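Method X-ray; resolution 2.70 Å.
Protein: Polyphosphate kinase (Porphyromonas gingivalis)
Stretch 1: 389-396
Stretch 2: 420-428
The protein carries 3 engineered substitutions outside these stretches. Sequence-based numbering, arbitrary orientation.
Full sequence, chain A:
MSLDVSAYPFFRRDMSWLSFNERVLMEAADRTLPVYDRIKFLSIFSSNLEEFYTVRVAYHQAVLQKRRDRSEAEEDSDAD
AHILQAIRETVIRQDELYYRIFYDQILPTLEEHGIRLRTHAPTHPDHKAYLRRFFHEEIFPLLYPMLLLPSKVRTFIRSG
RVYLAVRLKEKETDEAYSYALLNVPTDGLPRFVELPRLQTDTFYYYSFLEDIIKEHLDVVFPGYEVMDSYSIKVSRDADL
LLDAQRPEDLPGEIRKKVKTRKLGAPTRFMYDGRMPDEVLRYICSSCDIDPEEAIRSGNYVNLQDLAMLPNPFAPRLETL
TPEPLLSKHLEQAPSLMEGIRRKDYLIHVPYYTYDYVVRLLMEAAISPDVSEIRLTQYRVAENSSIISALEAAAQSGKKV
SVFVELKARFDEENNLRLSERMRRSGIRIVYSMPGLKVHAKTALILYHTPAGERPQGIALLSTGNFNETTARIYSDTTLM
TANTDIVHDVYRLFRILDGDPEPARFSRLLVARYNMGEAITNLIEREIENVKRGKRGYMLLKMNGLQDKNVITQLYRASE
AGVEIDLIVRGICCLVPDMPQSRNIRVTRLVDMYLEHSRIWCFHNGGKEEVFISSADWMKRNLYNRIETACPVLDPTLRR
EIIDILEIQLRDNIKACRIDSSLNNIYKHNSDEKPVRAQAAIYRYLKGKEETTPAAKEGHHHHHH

Stretch 1, residues 389-396: ALEAAAQS
Stretch 2 420-428: ERMRRSGIR

Residues 389-395 form the end of a helix that begins earlier in the chain. A second helix, also begun earlier, enters at Glu420 and runs through its last turn near Ser425. The two axes run in broadly the same direction, 33° apart, and come within 9.1 Å. Most helical phi/psi values lie near -65/-40; psi shrinks to -24 at Gln395 and -16 at Ser425. The C-terminal ends sit closest: Ala394 CA is 4.9 Å from Gly426 CA, and Gln395 CA is 5.5 Å from Ser425 CA.

Helical hydrogen bonds hold each stretch. Ala394 N donates to Leu390 O at 3.0 Å, and Ser425 N to Arg421 O at 2.9 Å. Ser396 (-84/15) is the first residue to leave the first helix. Gly426 ends the second in a Schellman motif, with phi/psi 113/-9. Gly426 N bonds Arg423 O at 2.8 Å, and Ile427 N bonds Met422 O at 3.0 Å. The positive phi calls for glycine, since a CB would jam against the preceding carbonyl. An ideal CB on Gly426 would also lie 3.1 Å from Ala394 O, which is tight. Ile427 then extends at -64/147.

The charged pairing joins Glu391 and Arg421. Both side chains leave sideways, but their ends come nearer. Glu391 is m, t with chi3 16°; Arg421 is t, t, with chi3 94° and chi4 -120°. Opposite charges form a salt bridge, with Arg421 NE 3.0 Å from Glu391 OE2. The hydrogen bond within it is weak, because its N-H...acceptor angle is 127°. Arg421 NH1 is hydrogen-bonded elsewhere in the structure. Met422 CG, of a selenomethionine (m, t, p), lies 3.6 Å from Glu391 OE2, a van der Waals contact.

The polar pairing centres on Ser425, chi1 m, whose CB points toward the first helix. Ser425 OG donates to Arg421 O at 2.7 Å, one turn back. Ser425 OG also accepts a weak hydrogen bond from Gln395 NE2 at 3.2 Å, angle 149°. Gln395 is m, t with chi3 20°, which brings its amide across.

The apolar contacts involve Leu390, Ala394 and Ile427. Ile427 is m, t; its CB points sideways, but the end of the side chain comes nearer the first helix. Ile427 CD1 lies 4.1 Å from Leu390 CB and 3.7 Å from Glu391 CG, so the glutamate's aliphatic part joins the packing. Leu390 is m, t. Ala394 CB points toward the second stretch, 3.7 Å from Ile427 CG1 and 3.5 Å from Ile427 N. This small side chain accompanies the close backbone approach, where Ala394 C is 3.3 Å from Ser425 O. Together the stretches bury 370 Å², both sides summed.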

ATOM      1  N   ALA A 389     -10.240   3.543 -16.103  1.00 56.53           N
ATOM      2  CA  ALA A 389     -11.244   3.820 -17.127  1.00 54.19           C
ATOM      3  C   ALA A 389     -11.168   5.283 -17.538  1.00 44.52           C
ATOM      4  O   ALA A 389     -11.260   5.600 -18.715  1.00 47.75           O
ATOM      5  CB  ALA A 389     -12.640   3.464 -16.643  1.00 47.36           C
ATOM      6  N   LEU A 390     -10.974   6.165 -16.560  1.00 48.02           N
ATOM      7  CA  LEU A 390     -10.871   7.595 -16.829  1.00 50.17           C
ATOM      8  C   LEU A 390      -9.618   7.938 -17.627  1.00 54.13           C
ATOM      9  O   LEU A 390      -9.673   8.755 -18.536  1.00 72.56           O
ATOM     10  CB  LEU A 390     -10.888   8.395 -15.527  1.00 46.89           C
ATOM     11  CG  LEU A 390     -12.203   8.424 -14.749  1.00 58.38           C
ATOM     12  CD1 LEU A 390     -11.935   9.015 -13.405  1.00 61.25           C
ATOM     13  CD2 LEU A 390     -13.307   9.202 -15.466  1.00 35.59           C
ATOM     14  N   GLU A 391      -8.493   7.316 -17.282  1.00 65.35           N
ATOM     15  CA  GLU A 391      -7.248   7.517 -18.019  1.00 67.02           C
ATOM     16  C   GLU A 391      -7.417   7.143 -19.493  1.00 73.78           C
ATOM     17  O   GLU A 391      -7.068   7.929 -20.377  1.00 79.74           O
ATOM     18  CB  GLU A 391      -6.095   6.731 -17.388  1.00 63.18           C
ATOM     19  CG  GLU A 391      -5.485   7.402 -16.160  1.00 64.28           C
ATOM     20  CD  GLU A 391      -4.109   6.865 -15.787  1.00 77.20           C
ATOM     21  OE1 GLU A 391      -3.474   6.188 -16.626  1.00 95.77           O
ATOM     22  OE2 GLU A 391      -3.656   7.128 -14.651  1.00 89.16           O
ATOM     23  N   ALA A 392      -7.977   5.960 -19.743  1.00 62.85           N
ATOM     24  CA  ALA A 392      -8.331   5.524 -21.094  1.00 60.62           C
ATOM     25  C   ALA A 392      -9.122   6.589 -21.857  1.00 67.42           C
ATOM     26  O   ALA A 392      -8.840   6.870 -23.026  1.00 71.45           O
ATOM     27  CB  ALA A 392      -9.129   4.212 -21.041  1.00 53.62           C
ATOM     28  N   ALA A 393     -10.106   7.180 -21.184  1.00 65.76           N
ATOM     29  CA  ALA A 393     -10.982   8.153 -21.806  1.00 61.29           C
ATOM     30  C   ALA A 393     -10.224   9.417 -22.165  1.00 64.99           C
ATOM     31  O   ALA A 393     -10.401   9.960 -23.255  1.00 72.91           O
ATOM     32  CB  ALA A 393     -12.140   8.473 -20.894  1.00 62.07           C
ATOM     33  N   ALA A 394      -9.370   9.873 -21.250  1.00 68.89           N
ATOM     34  CA  ALA A 394      -8.588  11.093 -21.461  1.00 73.44           C
ATOM     35  C   ALA A 394      -7.563  10.898 -22.570  1.00 74.73           C
ATOM     36  O   ALA A 394      -7.256  11.828 -23.317  1.00 78.59           O
ATOM     37  CB  ALA A 394      -7.911  11.521 -20.183  1.00 69.13           C
ATOM     38  N   GLN A 395      -7.059   9.672 -22.681  1.00 69.45           N
ATOM     39  CA  GLN A 395      -6.147   9.303 -23.750  1.00 63.10           C
ATOM     40  C   GLN A 395      -6.888   9.142 -25.068  1.00 68.09           C
ATOM     41  O   GLN A 395      -6.298   9.293 -26.134  1.00 73.07           O
ATOM     42  CB  GLN A 395      -5.398   8.029 -23.390  1.00 52.21           C
ATOM     43  CG  GLN A 395      -4.422   8.225 -22.231  1.00 59.37           C
ATOM     44  CD  GLN A 395      -3.986   6.917 -21.602  1.00 73.09           C
ATOM     45  OE1 GLN A 395      -4.099   5.848 -22.208  1.00 87.95           O
ATOM     46  NE2 GLN A 395      -3.476   6.995 -20.380  1.00 90.26           N
ATOM     47  N   SER A 396      -8.187   8.858 -24.989  1.00 72.10           N
ATOM     48  CA  SER A 396      -9.049   8.824 -26.167  1.00 58.86           C
ATOM     49  C   SER A 396      -9.551  10.203 -26.538  1.00 65.17           C
ATOM     50  O   SER A 396     -10.508  10.323 -27.304  1.00 78.40           O
ATOM     51  CB  SER A 396     -10.252   7.917 -25.935  1.00 58.36           C
ATOM     52  OG  SER A 396     -10.168   6.755 -26.735  1.00 80.20           O
ATOM     53  N   GLU A 420       0.126  13.135 -11.416  1.00 50.79           N
ATOM     54  CA  GLU A 420       0.882  13.573 -12.559  1.00 74.38           C
ATOM     55  C   GLU A 420       0.660  12.580 -13.697  1.00 72.92           C
ATOM     56  O   GLU A 420       0.571  12.976 -14.860  1.00 76.17           O
ATOM     57  CB  GLU A 420       2.372  13.787 -12.213  1.00 87.44           C
ATOM     58  CG  GLU A 420       3.252  12.537 -12.196  1.00102.32           C
ATOM     59  CD  GLU A 420       4.665  12.795 -11.686  1.00110.39           C
ATOM     60  OE1 GLU A 420       5.615  12.185 -12.231  1.00114.34           O
ATOM     61  OE2 GLU A 420       4.825  13.601 -10.740  1.00124.46           O
ATOM     62  N   ARG A 421       0.513  11.302 -13.356  1.00 49.90           N
ATOM     63  CA  ARG A 421       0.259  10.300 -14.366  1.00 52.36           C
ATOM     64  C   ARG A 421      -1.086  10.566 -15.017  1.00 67.23           C
ATOM     65  O   ARG A 421      -1.231  10.432 -16.239  1.00 73.22           O
ATOM     66  CB  ARG A 421       0.286   8.899 -13.768  1.00 60.87           C
ATOM     67  CG  ARG A 421       0.006   7.813 -14.790  1.00 59.60           C
ATOM     68  CD  ARG A 421       0.154   6.427 -14.203  1.00 75.46           C
ATOM     69  NE  ARG A 421      -1.119   5.902 -13.736  1.00 73.13           N
ATOM     70  CZ  ARG A 421      -1.374   5.545 -12.485  1.00 81.37           C
ATOM     71  NH1 ARG A 421      -2.573   5.079 -12.179  1.00 85.32           N
ATOM     72  NH2 ARG A 421      -0.441   5.643 -11.545  1.00 95.31           N
HETATM   73  N   MSE A 422      -2.057  10.955 -14.196  1.00 57.08           N
HETATM   74  CA  MSE A 422      -3.406  11.238 -14.678  1.00 68.88           C
HETATM   75  C   MSE A 422      -3.460  12.489 -15.544  1.00 67.26           C
HETATM   76  O   MSE A 422      -4.100  12.482 -16.600  1.00 59.26           O
HETATM   77  CB  MSE A 422      -4.372  11.379 -13.515  1.00 69.83           C
HETATM   78  CG  MSE A 422      -4.661  10.080 -12.800  1.00 82.66           C
HETATM   79 SE   MSE A 422      -5.483  10.416 -11.063  1.00 84.67          SE
HETATM   80  CE  MSE A 422      -7.248  11.007 -11.673  1.00 73.13           C
ATOM     81  N   ARG A 423      -2.785  13.550 -15.093  1.00 67.15           N
ATOM     82  CA  ARG A 423      -2.700  14.803 -15.852  1.00 67.62           C
ATOM     83  C   ARG A 423      -2.035  14.563 -17.204  1.00 66.22           C
ATOM     84  O   ARG A 423      -2.485  15.072 -18.231  1.00 70.45           O
ATOM     85  CB  ARG A 423      -1.948  15.876 -15.064  1.00 48.43           C
ATOM     86  CG  ARG A 423      -2.735  16.456 -13.886  1.00 61.05           C
ATOM     87  CD  ARG A 423      -1.902  17.465 -13.091  1.00 65.91           C
ATOM     88  NE  ARG A 423      -2.395  17.661 -11.726  1.00 88.78           N
ATOM     89  CZ  ARG A 423      -3.348  18.528 -11.377  1.00101.92           C
ATOM     90  NH1 ARG A 423      -3.722  18.630 -10.104  1.00 90.61           N
ATOM     91  NH2 ARG A 423      -3.933  19.296 -12.291  1.00103.54           N
ATOM     92  N   ARG A 424      -0.981  13.754 -17.179  1.00 56.69           N
ATOM     93  CA  ARG A 424      -0.262  13.328 -18.367  1.00 60.57           C
ATOM     94  C   ARG A 424      -1.195  12.566 -19.277  1.00 49.69           C
ATOM     95  O   ARG A 424      -1.145  12.722 -20.486  1.00 54.53           O
ATOM     96  CB  ARG A 424       0.945  12.472 -17.954  1.00 64.94           C
ATOM     97  CG  ARG A 424       1.584  11.570 -19.015  1.00 85.62           C
ATOM     98  CD  ARG A 424       3.023  11.165 -18.629  1.00 86.92           C
ATOM     99  NE  ARG A 424       3.145  10.638 -17.265  1.00101.56           N
ATOM    100  CZ  ARG A 424       3.536  11.347 -16.202  1.00102.21           C
ATOM    101  NH1 ARG A 424       3.841  12.635 -16.326  1.00 94.04           N
ATOM    102  NH2 ARG A 424       3.613  10.770 -15.003  1.00 50.86           N
ATOM    103  N   SER A 425      -2.075  11.761 -18.696  1.00 66.11           N
ATOM    104  CA  SER A 425      -3.044  11.022 -19.497  1.00 63.58           C
ATOM    105  C   SER A 425      -4.050  11.971 -20.121  1.00 55.82           C
ATOM    106  O   SER A 425      -4.759  11.595 -21.056  1.00 77.35           O
ATOM    107  CB  SER A 425      -3.763   9.965 -18.659  1.00 61.39           C
ATOM    108  OG  SER A 425      -2.832   9.102 -18.030  1.00 79.80           O
ATOM    109  N   GLY A 426      -4.109  13.199 -19.600  1.00 53.19           N
ATOM    110  CA  GLY A 426      -5.000  14.221 -20.132  1.00 41.62           C
ATOM    111  C   GLY A 426      -6.117  14.608 -19.193  1.00 59.03           C
ATOM    112  O   GLY A 426      -6.842  15.572 -19.463  1.00 62.65           O
ATOM    113  N   ILE A 427      -6.263  13.853 -18.100  1.00 58.21           N
ATOM    114  CA  ILE A 427      -7.245  14.158 -17.046  1.00 58.33           C
ATOM    115  C   ILE A 427      -6.941  15.498 -16.358  1.00 54.27           C
ATOM    116  O   ILE A 427      -5.778  15.882 -16.230  1.00 59.65           O
ATOM    117  CB  ILE A 427      -7.266  13.066 -15.957  1.00 55.51           C
ATOM    118  CG1 ILE A 427      -7.537  11.679 -16.552  1.00 54.85           C
ATOM    119  CG2 ILE A 427      -8.277  13.398 -14.912  1.00 32.99           C
ATOM    120  CD1 ILE A 427      -7.375  10.530 -15.540  1.00 41.16           C
ATOM    121  N   ARG A 428      -7.986  16.207 -15.942  1.00 36.99           N
ATOM    122  CA  ARG A 428      -7.826  17.424 -15.151  1.00 46.39           C
ATOM    123  C   ARG A 428      -8.312  17.181 -13.726  1.00 61.51           C
ATOM    124  O   ARG A 428      -9.367  16.561 -13.506  1.00 61.19           O
ATOM    125  CB  ARG A 428      -8.609  18.583 -15.758  1.00 40.31           C
ATOM    126  CG  ARG A 428      -8.084  19.069 -17.084  1.00 45.37           C
ATOM    127  CD  ARG A 428      -8.869  20.266 -17.591  1.00 46.47           C
ATOM    128  NE  ARG A 428      -9.235  21.214 -16.536  1.00 49.64           N
ATOM    129  CZ  ARG A 428     -10.479  21.638 -16.321  1.00 60.78           C
ATOM    130  NH1 ARG A 428     -11.459  21.204 -17.102  1.00 68.25           N
ATOM    131  NH2 ARG A 428     -10.748  22.503 -15.346  1.00 38.94           N
TER